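Long-range contact in acetyl-CoA hydrolase/transferase family protein (Porphyromonas gingivalis, PDB 2NVV), which probably hydrolyses acetyl-CoA or exchanges CoA between acetate and other carboxylic acids, and binds zinc: residues 361-366 and 409-414. Residues are numbered along the deposited sequence; the frame is centred on the assembly and turned at random.
With ZN (zinc ion), chain H.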
loop_
_atom_site.group_PDB
_atom_site.type_symbol
_atom_site.label_atom_id
_atom_site.label_comp_id
_atom_site.label_asym_id
_atom_site.label_seq_id
_atom_site.Cartn_x
_atom_site.Cartn_y
_atom_site.Cartn_z
ATOM N N ASN A 361 1.699 6.130 12.342
ATOM C CA ASN A 361 0.814 5.049 11.933
ATOM C C ASN A 361 -0.616 5.506 12.163
ATOM O O ASN A 361 -0.901 6.184 13.150
ATOM C CB ASN A 361 1.128 3.798 12.748
ATOM C CG ASN A 361 2.557 3.349 12.568
ATOM O OD1 ASN A 361 2.907 2.752 11.553
ATOM N ND2 ASN A 361 3.398 3.659 13.544
ATOM N N ILE A 362 -1.510 5.135 11.248
ATOM C CA ILE A 362 -2.906 5.549 11.342
ATOM C C ILE A 362 -3.913 4.395 11.423
ATOM O O ILE A 362 -3.777 3.375 10.758
ATOM C CB ILE A 362 -3.293 6.478 10.131
ATOM C CG1 ILE A 362 -2.908 7.929 10.427
ATOM C CG2 ILE A 362 -4.798 6.440 9.870
ATOM C CD1 ILE A 362 -1.457 8.188 10.534
ATOM N N ASN A 363 -4.920 4.593 12.270
ATOM C CA ASN A 363 -6.011 3.650 12.464
ATOM C C ASN A 363 -7.218 4.397 11.920
ATOM O O ASN A 363 -7.524 5.508 12.367
ATOM C CB ASN A 363 -6.215 3.363 13.955
ATOM C CG ASN A 363 -7.475 2.561 14.241
ATOM O OD1 ASN A 363 -8.255 2.258 13.350
ATOM N ND2 ASN A 363 -7.676 2.221 15.499
ATOM N N SER A 364 -7.888 3.822 10.932
ATOM C CA SER A 364 -9.061 4.490 10.390
ATOM C C SER A 364 -10.281 3.590 10.371
ATOM O O SER A 364 -11.254 3.874 9.673
ATOM C CB SER A 364 -8.780 5.041 8.978
ATOM O OG SER A 364 -7.936 4.210 8.219
ATOM N N THR A 365 -10.258 2.529 11.176
ATOM C CA THR A 365 -11.371 1.597 11.185
ATOM C C THR A 365 -11.822 0.991 12.518
ATOM O O THR A 365 -13.022 0.819 12.731
ATOM C CB THR A 365 -11.084 0.424 10.217
ATOM O OG1 THR A 365 -9.806 -0.141 10.525
ATOM C CG2 THR A 365 -11.073 0.892 8.785
ATOM N N HIS A 366 -10.895 0.654 13.412
ATOM C CA HIS A 366 -11.284 0.016 14.673
ATOM C C HIS A 366 -11.218 0.862 15.928
ATOM O O HIS A 366 -10.168 1.384 16.269
ATOM C CB HIS A 366 -10.447 -1.243 14.909
ATOM C CG HIS A 366 -10.777 -2.371 13.980
ATOM N ND1 HIS A 366 -10.648 -2.269 12.610
ATOM C CD2 HIS A 366 -11.223 -3.627 14.225
ATOM C CE1 HIS A 366 -11.000 -3.414 12.052
ATOM N NE2 HIS A 366 -11.354 -4.255 13.009
ATOM N N VAL A 409 -1.176 2.740 17.789
ATOM C CA VAL A 409 -2.571 2.614 17.361
ATOM C C VAL A 409 -3.067 1.185 17.637
ATOM O O VAL A 409 -2.367 0.210 17.350
ATOM C CB VAL A 409 -2.766 2.954 15.843
ATOM C CG1 VAL A 409 -2.581 4.438 15.605
ATOM C CG2 VAL A 409 -1.802 2.171 14.996
ATOM N N ALA A 410 -4.272 1.080 18.200
ATOM C CA ALA A 410 -4.880 -0.204 18.528
ATOM C C ALA A 410 -5.189 -1.037 17.287
ATOM O O ALA A 410 -5.532 -2.213 17.392
ATOM C CB ALA A 410 -6.147 0.013 19.338
ATOM N N HIS A 411 -5.067 -0.417 16.117
ATOM C CA HIS A 411 -5.318 -1.092 14.851
ATOM C C HIS A 411 -4.593 -0.331 13.759
ATOM O O HIS A 411 -4.821 0.862 13.587
ATOM C CB HIS A 411 -6.811 -1.115 14.530
ATOM C CG HIS A 411 -7.144 -1.898 13.302
ATOM N ND1 HIS A 411 -7.123 -3.276 13.273
ATOM C CD2 HIS A 411 -7.468 -1.501 12.048
ATOM C CE1 HIS A 411 -7.421 -3.694 12.055
ATOM N NE2 HIS A 411 -7.633 -2.637 11.294
ATOM N N HIS A 412 -3.723 -1.014 13.023
ATOM C CA HIS A 412 -2.966 -0.375 11.957
ATOM C C HIS A 412 -3.599 -0.513 10.574
ATOM O O HIS A 412 -3.758 -1.613 10.056
ATOM C CB HIS A 412 -1.544 -0.940 11.899
ATOM C CG HIS A 412 -0.722 -0.663 13.121
ATOM N ND1 HIS A 412 0.465 0.042 13.077
ATOM C CD2 HIS A 412 -0.905 -1.010 14.416
ATOM C CE1 HIS A 412 0.975 0.120 14.293
ATOM N NE2 HIS A 412 0.165 -0.510 15.124
ATOM N N ASP A 413 -3.951 0.623 9.983
ATOM C CA ASP A 413 -4.513 0.656 8.639
ATOM C C ASP A 413 -3.501 1.265 7.668
ATOM O O ASP A 413 -3.433 0.864 6.499
ATOM C CB ASP A 413 -5.819 1.446 8.619
ATOM C CG ASP A 413 -6.970 0.652 9.175
ATOM O OD1 ASP A 413 -7.124 -0.511 8.756
ATOM O OD2 ASP A 413 -7.726 1.178 10.020
ATOM N N HIS A 414 -2.710 2.225 8.149
ATOM C CA HIS A 414 -1.679 2.859 7.322
ATOM C C HIS A 414 -0.390 2.915 8.126
ATOM O O HIS A 414 -0.416 3.248 9.302
ATOM C CB HIS A 414 -2.137 4.252 6.895
ATOM C CG HIS A 414 -3.503 4.260 6.283
ATOM N ND1 HIS A 414 -4.654 4.389 7.033
ATOM C CD2 HIS A 414 -3.908 4.052 5.008
ATOM C CE1 HIS A 414 -5.708 4.260 6.248
ATOM N NE2 HIS A 414 -5.283 4.053 5.015
HETATM ZN ZN ZN H . -7.658 -2.926 8.982
HETATM O O HOH W 1 -9.976 -2.405 9.257
HETATM O O HOH W 2 -5.533 -3.132 8.547
#
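The imidazole of His366 lies face to face on that of His411, with ring centroids 3.8 Å apart and planes at 27°. His366 ND1 sits over the centre of the His411 ring, whereas His411 CE1 falls toward the rim of its partner. CG of His411 is anti to the backbone N (chi1 -175°), which lays one ring face along His366 and sends NE2 to the zinc ion, 2.3 Å away. Asp413 divides its carboxylate between metal and the turn at Ser364 and Thr365: OD1 binds the zinc at 2.5 Å, while OD2 takes the Thr365 hydroxyl, OG1, on its syn lone pair and the backbone N of Ser364 on its anti one, the latter at 2.8 Å. With the metal bond, these two hydrogen bonds fix the rotation of the carboxylate. Thr365 OG1 in turn accepts from His366 ND1, which meets it in the ring plane at 3.1 Å, and from a zinc-bound water, so this second-shell hydroxyl links the His366 ring to two of the zinc ligands, Asp413 and the water. Glu416 and His417 of the second subunit complete the coordination, making this a zinc site across the dimer interface, where the His412 rings of the two chains also stack. Along the backbone, the loop 409-414 pairs with strand 362-367 at a single antiparallel bridge, Ile362 with His414, distorted by a classic beta bulge: Ile362 O accepts from the backbone N of both Asp413 and His414, and Ile362 N returns a bond to His414 O at 2.9 Å. Asn363 OD1 accepts from Thr365 N (an Asx turn) and from His366 N, which extends it to an Asx motif; its ND2 donates to His366 O and to Glu355. Flanking the bulge, the methyl CG2 of Ile362 approaches His414 ND1 at 3.5 Å, and Ser364 OG lies at the edge of the same ring, in its plane.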